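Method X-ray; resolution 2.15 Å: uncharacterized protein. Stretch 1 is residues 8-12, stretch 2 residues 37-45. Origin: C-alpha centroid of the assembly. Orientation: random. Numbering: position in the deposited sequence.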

ATOM      1  N   PRO A   8      19.588  -6.474   5.973  1.00 50.31           N
ATOM      2  CA  PRO A   8      18.593  -5.476   5.562  1.00 48.05           C
ATOM      3  C   PRO A   8      19.238  -4.281   4.867  1.00 51.44           C
ATOM      4  O   PRO A   8      20.372  -3.916   5.190  1.00 52.40           O
ATOM      5  CB  PRO A   8      17.946  -5.060   6.887  1.00 49.47           C
ATOM      6  CG  PRO A   8      19.000  -5.274   7.901  1.00 55.47           C
ATOM      7  CD  PRO A   8      19.801  -6.452   7.439  1.00 52.54           C
ATOM      8  N   LEU A   9      18.515  -3.672   3.913  1.00 45.90           N
ATOM      9  CA  LEU A   9      19.007  -2.481   3.227  1.00 45.54           C
ATOM     10  C   LEU A   9      18.911  -1.272   4.146  1.00 50.66           C
ATOM     11  O   LEU A   9      17.806  -0.980   4.614  1.00 48.29           O
ATOM     12  CB  LEU A   9      18.220  -2.176   1.945  1.00 43.90           C
ATOM     13  CG  LEU A   9      18.441  -2.986   0.690  1.00 49.28           C
ATOM     14  CD1 LEU A   9      17.439  -2.571  -0.365  1.00 48.96           C
ATOM     15  CD2 LEU A   9      19.853  -2.826   0.143  1.00 51.10           C
ATOM     16  N   PRO A  10      20.018  -0.540   4.410  1.00 51.04           N
ATOM     17  CA  PRO A  10      19.892   0.704   5.188  1.00 51.41           C
ATOM     18  C   PRO A  10      19.129   1.742   4.354  1.00 55.93           C
ATOM     19  O   PRO A  10      19.169   1.700   3.119  1.00 55.95           O
ATOM     20  CB  PRO A  10      21.341   1.132   5.444  1.00 54.83           C
ATOM     21  CG  PRO A  10      22.209   0.048   4.878  1.00 60.29           C
ATOM     22  CD  PRO A  10      21.393  -0.716   3.904  1.00 54.65           C
ATOM     23  N   THR A  11      18.403   2.641   5.009  1.00 52.13           N
ATOM     24  CA  THR A  11      17.609   3.629   4.278  1.00 51.18           C
ATOM     25  C   THR A  11      17.663   5.046   4.903  1.00 54.68           C
ATOM     26  O   THR A  11      17.841   5.197   6.117  1.00 54.16           O
ATOM     27  CB  THR A  11      16.162   3.138   4.141  1.00 58.19           C
ATOM     28  OG1 THR A  11      15.411   4.161   3.501  1.00 62.31           O
ATOM     29  CG2 THR A  11      15.516   2.763   5.482  1.00 55.80           C
ATOM     30  N   GLU A  12      17.499   6.075   4.047  1.00 50.74           N
ATOM     31  CA  GLU A  12      17.456   7.475   4.460  1.00 51.32           C
ATOM     32  C   GLU A  12      16.003   7.997   4.307  1.00 53.27           C
ATOM     33  O   GLU A  12      15.412   7.893   3.228  1.00 52.26           O
ATOM     34  CB  GLU A  12      18.473   8.326   3.659  1.00 54.34           C
ATOM     35  CG  GLU A  12      18.431   9.834   3.923  1.00 71.08           C
ATOM     36  CD  GLU A  12      18.741  10.339   5.328  1.00104.10           C
ATOM     37  OE1 GLU A  12      19.646   9.774   5.987  1.00112.28           O
ATOM     38  OE2 GLU A  12      18.110  11.337   5.748  1.00 91.71           O
TER
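Stretch 2 37-45: KFPDEPQLD

The carbonyl of K37 carries an unusual load: its O accepts from the backbone N of E12 at 2.9 Å and from the hydroxyl OG1 of T11, also at 2.9 Å. The threonine, chi1 in t, thus adds a side-chain bond at the edge of a very short antiparallel pairing. That pairing is a single bridge, closed by K37 N donating to E12 O at 2.9 Å, with the CA atoms of E12 and K37 5.1 Å apart. The E12 and K37 side chains share a face, E12 CB 4.5 Å from K37 CB, yet both ends lead away.

Stretch 2 runs antiparallel to stretch 1. T11 CA lies 4.8 Å from F38 CA, and only toward L9 does the spacing open, L9 CA lying 6.9 Å from D40 CA. Where the two backbones draw apart, a water donates to P10 O at 2.6 Å and accepts from D40 N at 2.8 Å. Buried L9 fills the widened gap, its CD1 3.9 Å from F38 CD2 and 3.8 Å from E41 CB, its CD2 3.8 Å from D40 CB. T11 OG1 lies over one face of the F38 ring. Beyond, a type I turn from E41 to L44 leads into a helix, and D45 OD1 reaches back to accept from F38 N at 2.8 Å.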

ATOM      1  N   LYS A  37      14.908   6.843   0.537  1.00 50.36           N
ATOM      2  CA  LYS A  37      16.021   6.646  -0.385  1.00 50.25           C
ATOM      3  C   LYS A  37      16.827   5.450   0.115  1.00 51.27           C
ATOM      4  O   LYS A  37      16.919   5.233   1.322  1.00 49.64           O
ATOM      5  CB  LYS A  37      16.883   7.903  -0.527  1.00 54.22           C
ATOM      6  CG  LYS A  37      16.535   8.703  -1.775  1.00 72.75           C
ATOM      7  CD  LYS A  37      17.464   9.883  -1.978  1.00 82.31           C
ATOM      8  CE  LYS A  37      17.002  10.775  -3.104  1.00 88.68           C
ATOM      9  NZ  LYS A  37      17.919  11.932  -3.294  1.00 98.57           N
ATOM     10  N   PHE A  38      17.348   4.646  -0.814  1.00 48.12           N
ATOM     11  CA  PHE A  38      18.133   3.452  -0.520  1.00 47.95           C
ATOM     12  C   PHE A  38      19.548   3.641  -1.105  1.00 54.48           C
ATOM     13  O   PHE A  38      19.726   3.555  -2.327  1.00 54.65           O
ATOM     14  CB  PHE A  38      17.437   2.182  -1.062  1.00 48.11           C
ATOM     15  CG  PHE A  38      16.103   1.835  -0.427  1.00 47.67           C
ATOM     16  CD1 PHE A  38      14.911   2.342  -0.943  1.00 48.12           C
ATOM     17  CD2 PHE A  38      16.032   0.953   0.648  1.00 49.56           C
ATOM     18  CE1 PHE A  38      13.679   1.990  -0.383  1.00 47.22           C
ATOM     19  CE2 PHE A  38      14.794   0.609   1.215  1.00 50.40           C
ATOM     20  CZ  PHE A  38      13.630   1.126   0.692  1.00 46.48           C
ATOM     21  N   PRO A  39      20.558   3.960  -0.255  1.00 52.69           N
ATOM     22  CA  PRO A  39      21.919   4.195  -0.783  1.00 54.31           C
ATOM     23  C   PRO A  39      22.526   2.991  -1.533  1.00 59.88           C
ATOM     24  O   PRO A  39      23.209   3.200  -2.540  1.00 60.98           O
ATOM     25  CB  PRO A  39      22.734   4.522   0.475  1.00 56.83           C
ATOM     26  CG  PRO A  39      21.735   4.977   1.482  1.00 59.60           C
ATOM     27  CD  PRO A  39      20.512   4.164   1.211  1.00 53.85           C
ATOM     28  N   ASP A  40      22.259   1.748  -1.064  1.00 55.78           N
ATOM     29  CA  ASP A  40      22.782   0.507  -1.648  1.00 56.54           C
ATOM     30  C   ASP A  40      21.972   0.022  -2.861  1.00 60.13           C
ATOM     31  O   ASP A  40      22.546  -0.648  -3.720  1.00 61.77           O
ATOM     32  CB  ASP A  40      22.840  -0.601  -0.592  1.00 58.87           C
ATOM     33  CG  ASP A  40      23.796  -0.301   0.547  1.00 77.17           C
ATOM     34  OD1 ASP A  40      23.414   0.466   1.458  1.00 77.70           O
ATOM     35  OD2 ASP A  40      24.926  -0.842   0.532  1.00 87.29           O
ATOM     36  N   GLU A  41      20.662   0.360  -2.943  1.00 53.22           N
ATOM     37  CA  GLU A  41      19.779  -0.013  -4.057  1.00 51.39           C
ATOM     38  C   GLU A  41      19.151   1.274  -4.676  1.00 53.77           C
ATOM     39  O   GLU A  41      17.965   1.520  -4.483  1.00 51.55           O
ATOM     40  CB  GLU A  41      18.699  -1.004  -3.567  1.00 51.23           C
ATOM     41  CG  GLU A  41      18.046  -1.836  -4.657  1.00 58.34           C
ATOM     42  CD  GLU A  41      18.848  -2.993  -5.228  1.00 74.98           C
ATOM     43  OE1 GLU A  41      19.828  -3.436  -4.584  1.00 71.13           O
ATOM     44  OE2 GLU A  41      18.460  -3.492  -6.309  1.00 62.48           O
ATOM     45  N   PRO A  42      19.926   2.102  -5.428  1.00 52.43           N
ATOM     46  CA  PRO A  42      19.367   3.362  -5.966  1.00 51.71           C
ATOM     47  C   PRO A  42      18.228   3.200  -6.983  1.00 55.54           C
ATOM     48  O   PRO A  42      17.529   4.183  -7.231  1.00 54.21           O
ATOM     49  CB  PRO A  42      20.571   4.038  -6.619  1.00 54.96           C
ATOM     50  CG  PRO A  42      21.527   2.915  -6.913  1.00 60.44           C
ATOM     51  CD  PRO A  42      21.359   1.962  -5.779  1.00 55.50           C
ATOM     52  N   GLN A  43      18.012   1.978  -7.539  1.00 51.98           N
ATOM     53  CA  GLN A  43      16.904   1.704  -8.480  1.00 50.75           C
ATOM     54  C   GLN A  43      15.551   1.845  -7.793  1.00 53.24           C
ATOM     55  O   GLN A  43      14.565   2.129  -8.457  1.00 52.73           O
ATOM     56  CB  GLN A  43      16.996   0.290  -9.088  1.00 52.32           C
ATOM     57  CG  GLN A  43      18.330  -0.054  -9.723  1.00 73.91           C
ATOM     58  CD  GLN A  43      18.931  -1.223  -9.007  1.00 94.28           C
ATOM     59  OE1 GLN A  43      18.753  -2.373  -9.410  1.00 93.25           O
ATOM     60  NE2 GLN A  43      19.601  -0.956  -7.891  1.00 82.37           N
ATOM     61  N   LEU A  44      15.503   1.610  -6.470  1.00 49.37           N
ATOM     62  CA  LEU A  44      14.276   1.689  -5.677  1.00 47.31           C
ATOM     63  C   LEU A  44      13.782   3.123  -5.485  1.00 50.64           C
ATOM     64  O   LEU A  44      12.570   3.323  -5.369  1.00 49.98           O
ATOM     65  CB  LEU A  44      14.479   1.040  -4.300  1.00 46.80           C
ATOM     66  CG  LEU A  44      13.834  -0.330  -4.067  1.00 49.77           C
ATOM     67  CD1 LEU A  44      14.212  -0.872  -2.697  1.00 50.08           C
ATOM     68  CD2 LEU A  44      12.315  -0.262  -4.180  1.00 45.62           C
ATOM     69  N   ASP A  45      14.702   4.108  -5.412  1.00 47.49           N
ATOM     70  CA  ASP A  45      14.340   5.522  -5.184  1.00 47.05           C
ATOM     71  C   ASP A  45      13.271   6.025  -6.225  1.00 46.00           C
ATOM     72  O   ASP A  45      12.212   6.458  -5.758  1.00 43.50           O
ATOM     73  CB  ASP A  45      15.591   6.444  -5.158  1.00 50.88           C
ATOM     74  CG  ASP A  45      16.728   6.048  -4.197  1.00 66.58           C
ATOM     75  OD1 ASP A  45      16.553   5.076  -3.422  1.00 65.74           O
ATOM     76  OD2 ASP A  45      17.792   6.713  -4.224  1.00 76.45           O
TER
HETATM   77  O   HOH W   1      20.575   0.991   1.099  1.00 57.96           O